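Local structure of dTDP-4-dehydrorhamnose reductase (Sulfolobus tokodaii, 2GGS) at residues A[145-150]-A[203-208]; A[101-106]-A[195-200]; A[163-168]-A[223-228]. The protein binds NADPH and probably catalyses the reduction of dTDP-4-dehydrorhamnose, the last step in making dTDP-rhamnose. All coordinates share one frame; numbering follows the deposited sequence.

Contact 1: A[145-150]-A[203-208]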
loop_
_atom_site.group_PDB
_atom_site.type_symbol
_atom_site.label_atom_id
_atom_site.label_comp_id
_atom_site.label_asym_id
_atom_site.label_seq_id
_atom_site.Cartn_x
_atom_site.Cartn_y
_atom_site.Cartn_z
ATOM N N ASP A 145 3.962 17.087 -11.710
ATOM C CA ASP A 145 4.218 17.427 -10.312
ATOM C C ASP A 145 3.577 16.503 -9.248
ATOM O O ASP A 145 3.435 16.896 -8.097
ATOM C CB ASP A 145 3.832 18.891 -10.047
ATOM C CG ASP A 145 2.348 19.186 -10.320
ATOM O OD1 ASP A 145 1.566 18.282 -10.740
ATOM O OD2 ASP A 145 1.984 20.370 -10.151
ATOM N N SER A 146 3.212 15.282 -9.611
ATOM C CA SER A 146 2.707 14.308 -8.605
ATOM C C SER A 146 3.802 13.277 -8.326
ATOM O O SER A 146 4.746 13.162 -9.102
ATOM C CB SER A 146 1.468 13.565 -9.094
ATOM O OG SER A 146 1.823 12.622 -10.073
ATOM N N LEU A 147 3.631 12.523 -7.248
ATOM C CA LEU A 147 4.560 11.437 -6.882
ATOM C C LEU A 147 3.743 10.143 -6.732
ATOM O O LEU A 147 2.740 10.140 -6.013
ATOM C CB LEU A 147 5.211 11.741 -5.528
ATOM C CG LEU A 147 6.231 10.714 -5.053
ATOM C CD1 LEU A 147 7.398 10.611 -6.070
ATOM C CD2 LEU A 147 6.698 11.078 -3.646
ATOM N N ILE A 148 4.199 9.076 -7.395
ATOM C CA ILE A 148 3.629 7.723 -7.248
ATOM C C ILE A 148 4.665 6.958 -6.426
ATOM O O ILE A 148 5.849 6.884 -6.799
ATOM C CB ILE A 148 3.398 7.004 -8.595
ATOM C CG1 ILE A 148 2.220 7.641 -9.357
ATOM C CG2 ILE A 148 3.164 5.494 -8.382
ATOM C CD1 ILE A 148 2.247 7.360 -10.848
ATOM N N ILE A 149 4.209 6.398 -5.309
ATOM C CA ILE A 149 5.072 5.563 -4.468
ATOM C C ILE A 149 4.611 4.123 -4.603
ATOM O O ILE A 149 3.505 3.807 -4.175
ATOM C CB ILE A 149 5.009 5.994 -2.985
ATOM C CG1 ILE A 149 5.418 7.463 -2.766
ATOM C CG2 ILE A 149 5.886 5.055 -2.152
ATOM C CD1 ILE A 149 5.361 7.881 -1.300
ATOM N N ARG A 150 5.438 3.250 -5.203
ATOM C CA ARG A 150 5.044 1.834 -5.277
ATOM C C ARG A 150 5.616 1.129 -4.048
ATOM O O ARG A 150 6.765 1.330 -3.679
ATOM C CB ARG A 150 5.576 1.148 -6.515
ATOM C CG ARG A 150 5.128 1.784 -7.832
ATOM C CD ARG A 150 5.245 0.762 -8.982
ATOM N NE ARG A 150 4.855 1.302 -10.285
ATOM C CZ ARG A 150 5.723 1.614 -11.255
ATOM N NH1 ARG A 150 7.046 1.462 -11.070
ATOM N NH2 ARG A 150 5.273 2.088 -12.407
ATOM N N GLY A 203 7.448 12.258 -9.706
ATOM C CA GLY A 203 7.782 11.103 -10.546
ATOM C C GLY A 203 7.282 9.793 -9.953
ATOM O O GLY A 203 6.170 9.739 -9.423
ATOM N N ILE A 204 8.088 8.740 -10.058
ATOM C CA ILE A 204 7.752 7.452 -9.438
ATOM C C ILE A 204 8.895 7.077 -8.490
ATOM O O ILE A 204 10.050 7.390 -8.770
ATOM C CB ILE A 204 7.570 6.347 -10.491
ATOM C CG1 ILE A 204 6.544 6.787 -11.537
ATOM C CG2 ILE A 204 7.139 5.025 -9.824
ATOM C CD1 ILE A 204 6.398 5.848 -12.688
ATOM N N ILE A 205 8.577 6.475 -7.349
ATOM C CA ILE A 205 9.625 6.037 -6.401
ATOM C C ILE A 205 9.172 4.740 -5.752
ATOM O O ILE A 205 7.997 4.610 -5.421
ATOM C CB ILE A 205 10.023 7.125 -5.356
ATOM C CG1 ILE A 205 11.265 6.737 -4.520
ATOM C CG2 ILE A 205 8.857 7.428 -4.387
ATOM C CD1 ILE A 205 11.760 7.899 -3.628
ATOM N N HIS A 206 10.087 3.784 -5.640
ATOM C CA HIS A 206 9.807 2.519 -4.938
ATOM C C HIS A 206 10.237 2.615 -3.503
ATOM O O HIS A 206 11.406 2.935 -3.215
ATOM C CB HIS A 206 10.522 1.336 -5.594
ATOM C CG HIS A 206 9.946 0.956 -6.917
ATOM N ND1 HIS A 206 10.466 -0.048 -7.697
ATOM C CD2 HIS A 206 8.887 1.464 -7.604
ATOM C CE1 HIS A 206 9.744 -0.154 -8.806
ATOM N NE2 HIS A 206 8.756 0.724 -8.750
ATOM N N VAL A 207 9.327 2.324 -2.580
ATOM C CA VAL A 207 9.671 2.297 -1.155
ATOM C C VAL A 207 9.096 0.986 -0.570
ATOM O O VAL A 207 7.909 0.906 -0.271
ATOM C CB VAL A 207 9.133 3.534 -0.365
ATOM C CG1 VAL A 207 9.590 3.487 1.071
ATOM C CG2 VAL A 207 9.557 4.866 -1.004
ATOM N N ALA A 208 9.937 -0.045 -0.422
ATOM C CA ALA A 208 9.502 -1.328 0.136
ATOM C C ALA A 208 10.647 -2.039 0.865
ATOM O O ALA A 208 11.732 -1.460 1.020
ATOM C CB ALA A 208 8.922 -2.223 -0.953
HETATM O O HOH W 1 4.024 11.112 -11.203
#

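Contact 2: A[101-106]-A[195-200]. With NDP (NADPH dihydro-nicotinamide-adenine-dinucleotide phosphate), chain C.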
loop_
_atom_site.group_PDB
_atom_site.type_symbol
_atom_site.label_atom_id
_atom_site.label_comp_id
_atom_site.label_asym_id
_atom_site.label_seq_id
_atom_site.Cartn_x
_atom_site.Cartn_y
_atom_site.Cartn_z
ATOM N N TYR A 101 -0.229 19.203 -3.840
ATOM C CA TYR A 101 0.824 18.242 -4.112
ATOM C C TYR A 101 0.187 16.852 -3.910
ATOM O O TYR A 101 -0.252 16.537 -2.824
ATOM C CB TYR A 101 2.004 18.473 -3.170
ATOM C CG TYR A 101 3.109 17.438 -3.174
ATOM C CD1 TYR A 101 3.623 16.931 -4.362
ATOM C CD2 TYR A 101 3.696 17.035 -1.977
ATOM C CE1 TYR A 101 4.651 15.997 -4.359
ATOM C CE2 TYR A 101 4.730 16.096 -1.973
ATOM C CZ TYR A 101 5.205 15.604 -3.160
ATOM O OH TYR A 101 6.218 14.680 -3.184
ATOM N N ILE A 102 0.154 16.055 -4.972
ATOM C CA ILE A 102 -0.539 14.765 -4.936
ATOM C C ILE A 102 0.469 13.618 -4.779
ATOM O O ILE A 102 1.413 13.501 -5.571
ATOM C CB ILE A 102 -1.341 14.568 -6.202
ATOM C CG1 ILE A 102 -2.456 15.639 -6.271
ATOM C CG2 ILE A 102 -1.910 13.117 -6.268
ATOM C CD1 ILE A 102 -3.498 15.350 -7.253
ATOM N N VAL A 103 0.279 12.798 -3.746
ATOM C CA VAL A 103 1.134 11.614 -3.506
ATOM C C VAL A 103 0.246 10.383 -3.564
ATOM O O VAL A 103 -0.666 10.235 -2.725
ATOM C CB VAL A 103 1.845 11.671 -2.102
ATOM C CG1 VAL A 103 2.692 10.392 -1.877
ATOM C CG2 VAL A 103 2.685 12.946 -1.978
ATOM N N HIS A 104 0.472 9.514 -4.548
ATOM C CA HIS A 104 -0.441 8.413 -4.770
ATOM C C HIS A 104 0.296 7.105 -4.423
ATOM O O HIS A 104 1.434 6.906 -4.842
ATOM C CB HIS A 104 -0.888 8.368 -6.245
ATOM C CG HIS A 104 -1.605 7.104 -6.581
ATOM N ND1 HIS A 104 -2.847 6.813 -6.047
ATOM C CD2 HIS A 104 -1.240 6.021 -7.311
ATOM C CE1 HIS A 104 -3.212 5.608 -6.436
ATOM N NE2 HIS A 104 -2.269 5.110 -7.224
ATOM N N ILE A 105 -0.366 6.216 -3.692
ATOM C CA ILE A 105 0.296 4.974 -3.280
ATOM C C ILE A 105 -0.073 3.843 -4.225
ATOM O O ILE A 105 -1.247 3.635 -4.549
ATOM C CB ILE A 105 -0.051 4.602 -1.812
ATOM C CG1 ILE A 105 0.175 5.797 -0.847
ATOM C CG2 ILE A 105 0.761 3.334 -1.401
ATOM C CD1 ILE A 105 1.587 6.404 -0.856
ATOM N N SER A 106 0.936 3.106 -4.703
ATOM C CA SER A 106 0.699 2.020 -5.622
ATOM C C SER A 106 1.354 0.713 -5.140
ATOM O O SER A 106 1.734 0.589 -3.967
ATOM C CB SER A 106 1.115 2.404 -7.052
ATOM O OG SER A 106 0.669 1.455 -8.028
ATOM N N GLU A 195 9.212 11.636 5.237
ATOM C CA GLU A 195 10.483 12.221 4.731
ATOM C C GLU A 195 10.342 12.720 3.301
ATOM O O GLU A 195 10.856 13.791 2.917
ATOM C CB GLU A 195 11.600 11.183 4.758
ATOM C CG GLU A 195 12.515 11.264 5.933
ATOM C CD GLU A 195 13.740 10.416 5.732
ATOM O OE1 GLU A 195 14.702 10.902 5.084
ATOM O OE2 GLU A 195 13.727 9.262 6.212
ATOM N N LEU A 196 9.668 11.925 2.486
ATOM C CA LEU A 196 9.472 12.250 1.083
ATOM C C LEU A 196 8.694 13.546 0.905
ATOM O O LEU A 196 9.001 14.345 0.022
ATOM C CB LEU A 196 8.765 11.099 0.358
ATOM C CG LEU A 196 9.691 9.946 -0.017
ATOM C CD1 LEU A 196 8.911 8.728 -0.558
ATOM C CD2 LEU A 196 10.745 10.417 -1.007
ATOM N N LEU A 197 7.669 13.724 1.742
ATOM C CA LEU A 197 6.806 14.908 1.720
ATOM C C LEU A 197 7.576 16.196 1.814
ATOM O O LEU A 197 7.381 17.092 0.980
ATOM C CB LEU A 197 5.819 14.873 2.888
ATOM C CG LEU A 197 4.687 13.866 2.745
ATOM C CD1 LEU A 197 3.526 14.277 3.630
ATOM C CD2 LEU A 197 4.245 13.774 1.300
ATOM N N GLU A 198 8.399 16.286 2.863
ATOM C CA GLU A 198 9.229 17.451 3.114
ATOM C C GLU A 198 9.992 17.784 1.851
ATOM O O GLU A 198 10.131 18.951 1.522
ATOM C CB GLU A 198 10.208 17.262 4.320
ATOM C CG GLU A 198 10.260 15.865 4.993
ATOM C CD GLU A 198 11.694 15.377 5.407
ATOM O OE1 GLU A 198 11.941 15.190 6.640
ATOM O OE2 GLU A 198 12.557 15.138 4.507
ATOM N N LEU A 199 10.456 16.747 1.140
ATOM C CA LEU A 199 11.291 16.886 -0.061
ATOM C C LEU A 199 10.555 17.290 -1.336
ATOM O O LEU A 199 11.197 17.703 -2.302
ATOM C CB LEU A 199 12.087 15.600 -0.316
ATOM C CG LEU A 199 13.092 15.191 0.764
ATOM C CD1 LEU A 199 13.650 13.824 0.486
ATOM C CD2 LEU A 199 14.221 16.218 0.927
ATOM N N ARG A 200 9.228 17.165 -1.358
ATOM C CA ARG A 200 8.432 17.466 -2.567
ATOM C C ARG A 200 8.932 16.740 -3.827
ATOM O O ARG A 200 8.888 17.264 -4.934
ATOM C CB ARG A 200 8.264 18.987 -2.806
ATOM C CG ARG A 200 7.167 19.591 -1.970
ATOM C CD ARG A 200 6.278 20.563 -2.764
ATOM N NE ARG A 200 5.117 21.065 -1.997
ATOM C CZ ARG A 200 4.664 20.564 -0.840
ATOM N NH1 ARG A 200 5.244 19.518 -0.260
ATOM N NH2 ARG A 200 3.614 21.113 -0.245
HETATM P PA NDP C . -6.137 -1.145 3.818
HETATM O O1A NDP C . -6.922 -2.234 3.215
HETATM O O2A NDP C . -5.748 -1.390 5.228
HETATM O O5B NDP C . -6.898 0.238 3.752
HETATM C C5B NDP C . -7.723 0.557 2.645
HETATM C C4B NDP C . -8.231 1.950 2.914
HETATM O O4B NDP C . -8.950 2.371 1.752
HETATM C C3B NDP C . -9.133 2.040 4.133
HETATM O O3B NDP C . -8.823 3.217 4.830
HETATM C C2B NDP C . -10.517 2.157 3.480
HETATM O O2B NDP C . -11.348 2.886 4.331
HETATM C C1B NDP C . -10.152 2.952 2.234
HETATM N N9A NDP C . -11.192 2.834 1.207
HETATM C C8A NDP C . -11.504 1.730 0.472
HETATM N N7A NDP C . -12.548 2.044 -0.348
HETATM C C5A NDP C . -12.878 3.326 -0.119
HETATM C C6A NDP C . -13.868 4.159 -0.655
HETATM N N6A NDP C . -14.790 3.658 -1.524
HETATM N N1A NDP C . -13.940 5.433 -0.161
HETATM C C2A NDP C . -13.083 5.935 0.811
HETATM N N3A NDP C . -12.126 5.105 1.341
HETATM C C4A NDP C . -12.044 3.835 0.880
HETATM O O3 NDP C . -4.907 -0.954 2.777
HETATM P PN NDP C . -3.359 -0.640 3.144
HETATM O O1N NDP C . -3.187 0.382 4.153
HETATM O O2N NDP C . -2.792 -1.997 3.317
HETATM O O5D NDP C . -2.862 -0.129 1.712
HETATM C C5D NDP C . -2.548 1.244 1.507
HETATM C C4D NDP C . -2.169 1.520 0.057
HETATM O O4D NDP C . -1.039 0.740 -0.258
HETATM C C3D NDP C . -3.243 1.153 -0.962
HETATM O O3D NDP C . -3.078 2.091 -1.992
HETATM C C2D NDP C . -2.838 -0.218 -1.443
HETATM O O2D NDP C . -3.364 -0.469 -2.735
HETATM C C1D NDP C . -1.299 -0.047 -1.424
HETATM N N1N NDP C . -0.632 -1.351 -1.328
HETATM C C2N NDP C . -1.064 -2.220 -0.363
HETATM C C3N NDP C . -0.373 -3.388 -0.074
HETATM C C7N NDP C . -0.894 -4.293 0.995
HETATM O O7N NDP C . -0.335 -5.579 1.127
HETATM N N7N NDP C . -1.880 -3.881 1.790
HETATM C C4N NDP C . 0.888 -3.748 -0.839
HETATM C C5N NDP C . 1.268 -2.750 -1.907
HETATM C C6N NDP C . 0.495 -1.597 -2.086
HETATM P P2B NDP C . -12.507 2.156 5.268
HETATM O O1X NDP C . -12.784 3.201 6.271
HETATM O O2X NDP C . -11.949 0.895 5.837
HETATM O O3X NDP C . -13.743 1.804 4.401
#

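Contact 3: A[163-168]-A[223-228]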
loop_
_atom_site.group_PDB
_atom_site.type_symbol
_atom_site.label_atom_id
_atom_site.label_comp_id
_atom_site.label_asym_id
_atom_site.label_seq_id
_atom_site.Cartn_x
_atom_site.Cartn_y
_atom_site.Cartn_z
ATOM N N TYR A 163 -1.507 -13.064 9.356
ATOM C CA TYR A 163 -2.122 -14.345 9.027
ATOM C C TYR A 163 -1.239 -15.489 9.558
ATOM O O TYR A 163 -1.743 -16.418 10.186
ATOM C CB TYR A 163 -2.338 -14.491 7.527
ATOM C CG TYR A 163 -2.440 -15.916 7.058
ATOM C CD1 TYR A 163 -3.622 -16.670 7.240
ATOM C CD2 TYR A 163 -1.362 -16.521 6.435
ATOM C CE1 TYR A 163 -3.698 -18.001 6.803
ATOM C CE2 TYR A 163 -1.424 -17.829 5.996
ATOM C CZ TYR A 163 -2.593 -18.572 6.182
ATOM O OH TYR A 163 -2.589 -19.881 5.721
ATOM N N VAL A 164 0.073 -15.394 9.341
ATOM C CA VAL A 164 1.008 -16.420 9.859
ATOM C C VAL A 164 0.944 -16.527 11.384
ATOM O O VAL A 164 0.817 -17.636 11.939
ATOM C CB VAL A 164 2.489 -16.146 9.457
ATOM C CG1 VAL A 164 3.401 -17.185 10.085
ATOM C CG2 VAL A 164 2.670 -16.200 7.945
ATOM N N TYR A 165 1.056 -15.387 12.066
ATOM C CA TYR A 165 1.111 -15.351 13.544
ATOM C C TYR A 165 -0.153 -15.968 14.127
ATOM O O TYR A 165 -0.072 -16.852 14.996
ATOM C CB TYR A 165 1.310 -13.921 14.088
ATOM C CG TYR A 165 1.415 -13.827 15.613
ATOM C CD1 TYR A 165 2.632 -14.010 16.275
ATOM C CD2 TYR A 165 0.294 -13.562 16.382
ATOM C CE1 TYR A 165 2.719 -13.931 17.682
ATOM C CE2 TYR A 165 0.360 -13.475 17.766
ATOM C CZ TYR A 165 1.566 -13.663 18.415
ATOM O OH TYR A 165 1.596 -13.577 19.790
ATOM N N LYS A 166 -1.310 -15.509 13.644
ATOM C CA LYS A 166 -2.615 -15.969 14.166
ATOM C C LYS A 166 -2.863 -17.436 13.846
ATOM O O LYS A 166 -3.305 -18.184 14.714
ATOM C CB LYS A 166 -3.785 -15.095 13.661
ATOM C CG LYS A 166 -3.496 -13.592 13.704
ATOM C CD LYS A 166 -4.731 -12.711 13.895
ATOM C CE LYS A 166 -4.646 -11.948 15.222
ATOM N NZ LYS A 166 -5.508 -10.715 15.240
ATOM N N THR A 167 -2.557 -17.856 12.620
ATOM C CA THR A 167 -2.757 -19.243 12.193
ATOM C C THR A 167 -1.873 -20.222 12.993
ATOM O O THR A 167 -2.388 -21.225 13.532
ATOM C CB THR A 167 -2.519 -19.386 10.676
ATOM O OG1 THR A 167 -3.450 -18.550 9.983
ATOM C CG2 THR A 167 -2.691 -20.817 10.191
ATOM N N LEU A 168 -0.568 -19.924 13.078
ATOM C CA LEU A 168 0.387 -20.823 13.752
ATOM C C LEU A 168 0.155 -20.908 15.243
ATOM O O LEU A 168 0.348 -21.972 15.821
ATOM C CB LEU A 168 1.855 -20.431 13.492
ATOM C CG LEU A 168 2.369 -20.501 12.047
ATOM C CD1 LEU A 168 3.872 -20.142 11.983
ATOM C CD2 LEU A 168 2.108 -21.861 11.397
ATOM N N GLU A 223 9.734 -19.167 14.251
ATOM C CA GLU A 223 10.960 -19.212 15.073
ATOM C C GLU A 223 10.935 -18.090 16.102
ATOM O O GLU A 223 11.239 -18.311 17.288
ATOM C CB GLU A 223 12.220 -19.088 14.184
ATOM C CG GLU A 223 13.613 -19.023 14.945
ATOM C CD GLU A 223 14.825 -18.541 14.084
ATOM O OE1 GLU A 223 15.964 -18.878 14.445
ATOM O OE2 GLU A 223 14.676 -17.814 13.050
ATOM N N LYS A 224 10.553 -16.890 15.659
ATOM C CA LYS A 224 10.598 -15.704 16.531
ATOM C C LYS A 224 9.804 -15.909 17.824
ATOM O O LYS A 224 10.235 -15.487 18.902
ATOM C CB LYS A 224 10.121 -14.449 15.789
ATOM C CG LYS A 224 10.465 -13.132 16.509
ATOM C CD LYS A 224 10.605 -11.965 15.535
ATOM C CE LYS A 224 11.102 -10.693 16.235
ATOM N NZ LYS A 224 9.969 -9.829 16.671
ATOM N N PHE A 225 8.657 -16.565 17.701
ATOM C CA PHE A 225 7.684 -16.651 18.803
ATOM C C PHE A 225 7.375 -18.072 19.240
ATOM O O PHE A 225 6.364 -18.319 19.927
ATOM C CB PHE A 225 6.399 -15.913 18.396
ATOM C CG PHE A 225 6.643 -14.498 17.964
ATOM C CD1 PHE A 225 7.097 -13.557 18.882
ATOM C CD2 PHE A 225 6.442 -14.099 16.635
ATOM C CE1 PHE A 225 7.350 -12.244 18.507
ATOM C CE2 PHE A 225 6.685 -12.776 16.243
ATOM C CZ PHE A 225 7.149 -11.844 17.202
ATOM N N ASN A 226 8.259 -18.998 18.863
ATOM C CA ASN A 226 8.120 -20.441 19.142
ATOM C C ASN A 226 6.720 -20.950 18.920
ATOM O O ASN A 226 6.191 -21.724 19.731
ATOM C CB ASN A 226 8.574 -20.803 20.569
ATOM C CG ASN A 226 9.829 -20.075 20.982
ATOM O OD1 ASN A 226 10.936 -20.390 20.533
ATOM N ND2 ASN A 226 9.663 -19.099 21.848
ATOM N N LEU A 227 6.110 -20.500 17.826
ATOM C CA LEU A 227 4.729 -20.836 17.546
ATOM C C LEU A 227 4.647 -22.286 17.127
ATOM O O LEU A 227 5.581 -22.808 16.515
ATOM C CB LEU A 227 4.169 -19.917 16.444
ATOM C CG LEU A 227 3.972 -18.435 16.776
ATOM C CD1 LEU A 227 3.397 -17.672 15.575
ATOM C CD2 LEU A 227 3.061 -18.202 18.006
ATOM N N PRO A 228 3.523 -22.953 17.460
ATOM C CA PRO A 228 3.335 -24.323 16.993
ATOM C C PRO A 228 2.828 -24.248 15.567
ATOM O O PRO A 228 3.034 -23.227 14.903
ATOM C CB PRO A 228 2.256 -24.881 17.942
ATOM C CG PRO A 228 1.451 -23.659 18.389
ATOM C CD PRO A 228 2.402 -22.460 18.287
#

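Contact 1: A[145-150]-A[203-208]
S146 starts the pairing with G203: its carbonyl O accepts the G203 N-H (S146 O to G203 N 2.9 Å), and a water sits between S146 OG and G203 O. S146 OG is also hydrogen-bonded to A141 O. L147 CD1 rests 3.9 Å from I205 CG2, the two side chains crossing at a slant. I148 bonds through both backbone atoms, N to G203 O and O to I205 N, the latter 2.8 Å long. I149 lies beside I205, the two side chains pointing the same way with I149 CG1 3.8 Å from I205 CG2, while I149 CG2 meets V207 CG2 at 3.9 Å. Helix 186-199 covers I149 and V207. R150 N-H donates to I205 O, and R150 O accepts V207 N-H, completing a parallel ladder that joins the edge strand 203-206 to the Rossmann sheet. On the face shared with I204 and H206, R150 NH1 donates to H206 NE2 (3.0 Å, 157° at the hydrogen), near both group planes although these stand 61° apart. I204 CG2 covers one guanidinium face toward its rim, NE forms a salt bridge with E138, and NH1 also bonds E120 O. Since NE2 accepts from a guanidinium, H206 is probably neutral with its proton on ND1, which makes weak bonds to Y118 O and D251 O.

Contact 2: A[101-106]-A[195-200]
An arginine and a tyrosine lie against each other without a polar bond between them: the R200 guanidinium sets one face against Y101, with Y101 CB over its centre and R200 NH1 3.4 Å from Y101 CD2. Ring and guanidinium planes are 33° apart, and the two side chains run past each other in opposite directions. R200 is the first residue beyond helix 186-199; its positive phi (52°) belongs to a Schellman motif that turns the chain, and its side chain is bent at chi2, which places CD. R200 CG lies over one face of the Y101 ring toward the rim, and V103 CG2 sits 3.7 Å above the opposite face, also toward the rim. L197 CD2 fills the angle between the two strand residues, 3.7 Å from V103 CG2 and 4.0 Å from Y101 CE2. This is the helix-on-sheet layer of a Rossmann fold: the last turn of helix 186-199 packs on strand 101-107, the axes of segments 101-106 and 195-199 approaching to 10.7 Å at 150°. Y101 OH reaches past the helix end to hydrogen-bond K201 O, with R200 C 3.5 Å from the same OH. An alanine in place of Y101 would probably leave K201 O without its hydroxyl partner, open a gap between V103 CG2 and R200 CG, and take from R200 NH1 the ring atoms CD2 and CE2 it lies against. At the other end of the strand the NADPH lies close, its C6N 3.1 Å from S106 O and its ribose O4D 3.4 Å from I105 CG2.

Contact 3: A[163-168]-A[223-228]
Y165 drives its ring edge into the face of F225 in a T-shaped pair, centroids 5.5 Å apart and planes at 87°. The CD1-CE1 side does the touching: Y165 CD1 comes within 3.8 Å of F225 CD2, and Y165 CE1 lies over the F225 face. CG of Y165 stands anti to its backbone N (chi1 -178°), and the ring carried on it reaches F225, which also packs on M271. L227 meets Y165 at about a right angle, its CD1 3.8 Å from Y165 CD1. The same methyl is 3.6 Å from the backbone Y165 O and touches L168 CB, so one branch of L227 fills the groove between two residues a helical turn apart. Here helix 160-169 lies against the turn that follows helix 214-224, in the lobe away from the Rossmann sheet, which, as in related extended short-chain dehydrogenases, probably helps bind the substrate. V164 continues the packing onto A218 and I221 of helix 214-224, and L168 onto K222. P228 approaches the backbone of L168 with ring carbons: P228 CD is 3.2 Å from L168 O. As a proline it has no N-H to offer this carbonyl. P228 O stands 3.3 Å from L168 CB, while K222 NZ bonds the neighbouring L227 O.

Of the six segments, 101-106 comes first from the N terminus, then 145-150 and 163-168, before 195-200 returns to close contact 2. Residues 203-208 then close contact 1, and 223-228 close contact 3, so every pair of loops crosses and none nests. Contacts 1 and 2 are neighbours, their centres 7 Å apart: strands 101-107 and 147-151 lie side by side, with probable hydrogen bonds from H104 N to L147 O and from S106 N to I149 O, and helix 186-199 leads through a short turn into strand 203-206. Contact 3, its centre about 33 Å from that of contact 1, ties helix 160-169 to the turn after helix 214-224 on the opposite side of the chain's centre.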